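Side-chain contacts in ultraspiracle (PDB 1HG4), which acts as a nuclear hormone receptor and transcription factor, its ligand-binding domain holding a phospholipid and locked in an inactive conformation: residues V76-D79 / D80-I83; E199-M202 / C203-K206. All coordinates share one frame; numbering follows the deposited sequence.

Contact 1: residues V76-D79 / D80-I83; sequences VPLD and DQVI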
loop_
_atom_site.group_PDB
_atom_site.type_symbol
_atom_site.label_atom_id
_atom_site.label_comp_id
_atom_site.label_asym_id
_atom_site.label_seq_id
_atom_site.Cartn_x
_atom_site.Cartn_y
_atom_site.Cartn_z
ATOM N N VAL A 76 -6.661 5.767 -12.779
ATOM C CA VAL A 76 -6.999 4.416 -12.399
ATOM C C VAL A 76 -7.862 3.850 -13.508
ATOM O O VAL A 76 -8.456 4.593 -14.285
ATOM C CB VAL A 76 -7.743 4.377 -11.059
ATOM C CG1 VAL A 76 -6.960 5.169 -10.038
ATOM C CG2 VAL A 76 -9.147 4.911 -11.210
ATOM N N PRO A 77 -7.905 2.521 -13.632
ATOM C CA PRO A 77 -8.742 1.970 -14.704
ATOM C C PRO A 77 -10.208 2.404 -14.574
ATOM O O PRO A 77 -10.728 2.577 -13.465
ATOM C CB PRO A 77 -8.543 0.454 -14.564
ATOM C CG PRO A 77 -8.090 0.266 -13.126
ATOM C CD PRO A 77 -7.213 1.463 -12.869
ATOM N N LEU A 78 -10.852 2.598 -15.720
ATOM C CA LEU A 78 -12.248 3.024 -15.789
ATOM C C LEU A 78 -13.146 2.243 -14.835
ATOM O O LEU A 78 -13.976 2.812 -14.133
ATOM C CB LEU A 78 -12.765 2.846 -17.213
ATOM C CG LEU A 78 -13.258 4.106 -17.913
ATOM C CD1 LEU A 78 -13.701 3.770 -19.341
ATOM C CD2 LEU A 78 -14.404 4.715 -17.106
ATOM N N ASP A 79 -12.979 0.928 -14.809
ATOM C CA ASP A 79 -13.804 0.111 -13.941
ATOM C C ASP A 79 -13.672 0.560 -12.496
ATOM O O ASP A 79 -14.639 0.526 -11.748
ATOM C CB ASP A 79 -13.453 -1.377 -14.100
ATOM C CG ASP A 79 -13.821 -1.918 -15.488
ATOM O OD1 ASP A 79 -14.480 -1.188 -16.266
ATOM O OD2 ASP A 79 -13.461 -3.071 -15.813
ATOM N N ASP A 80 -12.486 1.001 -12.106
ATOM C CA ASP A 80 -12.287 1.455 -10.738
ATOM C C ASP A 80 -13.003 2.786 -10.534
ATOM O O ASP A 80 -13.639 2.999 -9.502
ATOM C CB ASP A 80 -10.792 1.638 -10.419
ATOM C CG ASP A 80 -10.101 0.345 -10.009
ATOM O OD1 ASP A 80 -10.809 -0.620 -9.640
ATOM O OD2 ASP A 80 -8.845 0.303 -10.037
ATOM N N GLN A 81 -12.893 3.674 -11.522
ATOM C CA GLN A 81 -13.500 4.999 -11.448
ATOM C C GLN A 81 -14.998 4.908 -11.223
ATOM O O GLN A 81 -15.576 5.691 -10.461
ATOM C CB GLN A 81 -13.223 5.781 -12.730
ATOM C CG GLN A 81 -11.757 6.105 -12.961
ATOM C CD GLN A 81 -11.547 6.847 -14.260
ATOM O OE1 GLN A 81 -12.322 7.744 -14.602
ATOM N NE2 GLN A 81 -10.503 6.484 -14.994
ATOM N N VAL A 82 -15.619 3.943 -11.887
ATOM C CA VAL A 82 -17.054 3.733 -11.781
ATOM C C VAL A 82 -17.420 3.288 -10.377
ATOM O O VAL A 82 -18.398 3.768 -9.812
ATOM C CB VAL A 82 -17.535 2.668 -12.819
ATOM C CG1 VAL A 82 -18.934 2.175 -12.475
ATOM C CG2 VAL A 82 -17.511 3.268 -14.216
ATOM N N ILE A 83 -16.624 2.380 -9.814
ATOM C CA ILE A 83 -16.887 1.866 -8.475
ATOM C C ILE A 83 -16.747 2.946 -7.402
ATOM O O ILE A 83 -17.554 3.023 -6.468
ATOM C CB ILE A 83 -15.954 0.664 -8.153
ATOM C CG1 ILE A 83 -16.324 -0.526 -9.042
ATOM C CG2 ILE A 83 -16.089 0.246 -6.689
ATOM C CD1 ILE A 83 -15.427 -1.742 -8.832
#

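Contact 2: residues E199-M202 / C203-K206; sequences EIEM and CREK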
loop_
_atom_site.group_PDB
_atom_site.type_symbol
_atom_site.label_atom_id
_atom_site.label_comp_id
_atom_site.label_asym_id
_atom_site.label_seq_id
_atom_site.Cartn_x
_atom_site.Cartn_y
_atom_site.Cartn_z
ATOM N N GLU A 199 -2.756 2.579 -5.074
ATOM C CA GLU A 199 -2.775 3.924 -5.637
ATOM C C GLU A 199 -3.849 4.796 -4.986
ATOM O O GLU A 199 -3.601 5.955 -4.667
ATOM C CB GLU A 199 -3.018 3.858 -7.143
ATOM C CG GLU A 199 -3.512 5.168 -7.749
ATOM C CD GLU A 199 -2.420 6.219 -7.907
ATOM O OE1 GLU A 199 -1.345 6.074 -7.287
ATOM O OE2 GLU A 199 -2.652 7.199 -8.650
ATOM N N ILE A 200 -5.037 4.238 -4.774
ATOM C CA ILE A 200 -6.130 4.994 -4.171
ATOM C C ILE A 200 -5.863 5.349 -2.690
ATOM O O ILE A 200 -6.110 6.485 -2.251
ATOM C CB ILE A 200 -7.461 4.206 -4.330
ATOM C CG1 ILE A 200 -7.697 3.897 -5.811
ATOM C CG2 ILE A 200 -8.621 5.016 -3.829
ATOM C CD1 ILE A 200 -8.955 3.101 -6.079
ATOM N N GLU A 201 -5.346 4.386 -1.930
ATOM C CA GLU A 201 -5.035 4.602 -0.518
ATOM C C GLU A 201 -3.985 5.688 -0.385
ATOM O O GLU A 201 -3.966 6.445 0.584
ATOM C CB GLU A 201 -4.504 3.314 0.120
ATOM C CG GLU A 201 -3.859 3.508 1.496
ATOM C CD GLU A 201 -4.843 3.925 2.610
ATOM O OE1 GLU A 201 -6.072 3.905 2.392
ATOM O OE2 GLU A 201 -4.375 4.256 3.724
ATOM N N MET A 202 -3.104 5.754 -1.371
ATOM C CA MET A 202 -2.031 6.728 -1.370
ATOM C C MET A 202 -2.617 8.147 -1.521
ATOM O O MET A 202 -2.278 9.057 -0.757
ATOM C CB MET A 202 -1.041 6.373 -2.490
ATOM C CG MET A 202 0.415 6.617 -2.129
ATOM S SD MET A 202 0.853 6.083 -0.429
ATOM C CE MET A 202 0.772 7.658 0.412
ATOM N N CYS A 203 -3.494 8.335 -2.500
ATOM C CA CYS A 203 -4.152 9.623 -2.681
ATOM C C CYS A 203 -4.820 10.013 -1.350
ATOM O O CYS A 203 -4.678 11.147 -0.882
ATOM C CB CYS A 203 -5.230 9.519 -3.757
ATOM S SG CYS A 203 -4.624 9.030 -5.400
ATOM N N ARG A 204 -5.546 9.074 -0.742
ATOM C CA ARG A 204 -6.217 9.366 0.520
ATOM C C ARG A 204 -5.224 9.835 1.569
ATOM O O ARG A 204 -5.473 10.809 2.282
ATOM C CB ARG A 204 -6.952 8.129 1.049
ATOM C CG ARG A 204 -7.400 8.263 2.499
ATOM C CD ARG A 204 -8.255 7.087 2.964
ATOM N NE ARG A 204 -9.621 7.167 2.453
ATOM C CZ ARG A 204 -10.616 6.356 2.820
ATOM N NH1 ARG A 204 -10.410 5.388 3.713
ATOM N NH2 ARG A 204 -11.825 6.525 2.290
ATOM N N GLU A 205 -4.093 9.146 1.668
ATOM C CA GLU A 205 -3.094 9.518 2.652
ATOM C C GLU A 205 -2.480 10.881 2.369
ATOM O O GLU A 205 -2.114 11.609 3.295
ATOM C CB GLU A 205 -2.032 8.414 2.761
ATOM C CG GLU A 205 -2.594 7.172 3.462
ATOM C CD GLU A 205 -1.598 6.039 3.586
ATOM O OE1 GLU A 205 -0.381 6.309 3.555
ATOM O OE2 GLU A 205 -2.040 4.875 3.731
ATOM N N LYS A 206 -2.382 11.250 1.102
ATOM C CA LYS A 206 -1.848 12.573 0.782
ATOM C C LYS A 206 -2.854 13.655 1.222
ATOM O O LYS A 206 -2.476 14.772 1.583
ATOM C CB LYS A 206 -1.551 12.669 -0.717
ATOM C CG LYS A 206 -0.477 11.693 -1.154
ATOM C CD LYS A 206 -0.124 11.830 -2.627
ATOM C CE LYS A 206 1.024 10.893 -3.000
ATOM N NZ LYS A 206 1.305 10.912 -4.469
HETATM O O HOH W 1 -7.935 3.919 4.220
#

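Contact 1: residues V76-D79 / D80-I83
Gln81 reaches back past the N-cap residue Pro77 to Val76, five residues earlier, at the start of helix 78-100; this stretch, with its Asp-Gln pair, lies within the nuclear receptor signature region. Its amide NE2 donates to Val76 O at 2.9 Å, almost straight at 167°; the acceptor lies in the amide plane, whereas NE2 stands somewhat off the plane of the Val76 carbonyl. With CG anti to its own carbonyl carbon (chi1 -65°) and the chain extended beyond, Gln81 runs back toward the helix start and brings the amide to the loop. On the way its CG presses on Val76 CG2 at 3.4 Å, and the same methyl also meets Asp80 CB. Pro77 O takes Gln81 N at 3.1 Å, and Asp80 N makes a second, weak bond to it, which puts the first helical turn directly on the cap residue. This is the tight side. With an alanine here in place of the glutamine, Val76 O would probably lose this donor and a gap would open beside the valine methyl, so that the residues ahead of the helix could shift. The other side is looser: Leu78 CD2 and Val82 CG2 are 4.5 Å apart, and both residues turn instead to Leu263 of helix 258-266. The partly exposed Asp79 directs its carboxylate away from the turn and packs near Asp223 of the second subunit; of its side chain only CB comes close, to Asp80 N. Asp80, by contrast, is buried, and both oxygens are used: OD1 accepts from Lys195 N and OD2 from Ser196 N, in the loop that leads into helix 197-218. Its side chain crosses the proline ring at a slant, and Asp80 OD2 rests 3.2 Å from Pro77 CG.

Contact 2: residues E199-M202 / C203-K206
A water molecule joins Glu201 to Arg204 across one turn of helix 197-218, donating to Glu201 OE1 at 2.6 Å and accepting from Arg204 NH1 at 2.9 Å. It spans opposite charges whose own atoms do not meet, since Glu201 OE1 and Arg204 NH1 are 4.8 Å apart and the carboxylate and guanidinium planes are turned 69° against each other. Glu201 places CG opposite its backbone N (chi1 167°) and then bends at chi2, which swings the carboxylate along the helix toward both Arg204 and Glu205. Its other oxygen, OE2, comes to 2.4 Å from Glu205 OE2, so close that one of the two acids probably holds a proton. The carboxylates stand nearly at right angles. Glu205 is further held by another chain: its OE1 and OE2 accept from Glu199 N and Ala198 N at the helix start of the third subunit, which would help offset the negative charge gathered here. Beside this pair, Met202 folds over through two bends and lays its CE 3.6 Å from Glu205 OE1. Lys206 runs out straight past Met202 O, with CG at 3.2 Å from that oxygen, which also accepts the backbone N of Lys206. Around the helix, Cys203 is buried against Phe9 and Tyr187, Ile200 packs on Ile194, and Arg204 NH2 bonds to Ile184 O near the end of helix 175-186; the Glu201, Met202 and Glu205 side faces the third subunit.

In the fold
The two contacts are successive in the chain, each at the beginning of a helix of one ligand-binding domain, with centres about 15 Å apart. They meet directly where Val76 CG1 packs on Glu199 CG at 4.1 Å, and the loop gripped by Asp80 leads straight into the helix of contact 2. Both lie near the domain's edge, centres about 18 and 19 Å from that of the chain, on the side away from the bound phospholipid. Contact 1 borders helix 258-266, probably the C-terminal activation helix of this family, whose packing there is consistent with the inactive conformation. Both meet neighbouring subunits: contact 1 the second, contact 2 the second and third.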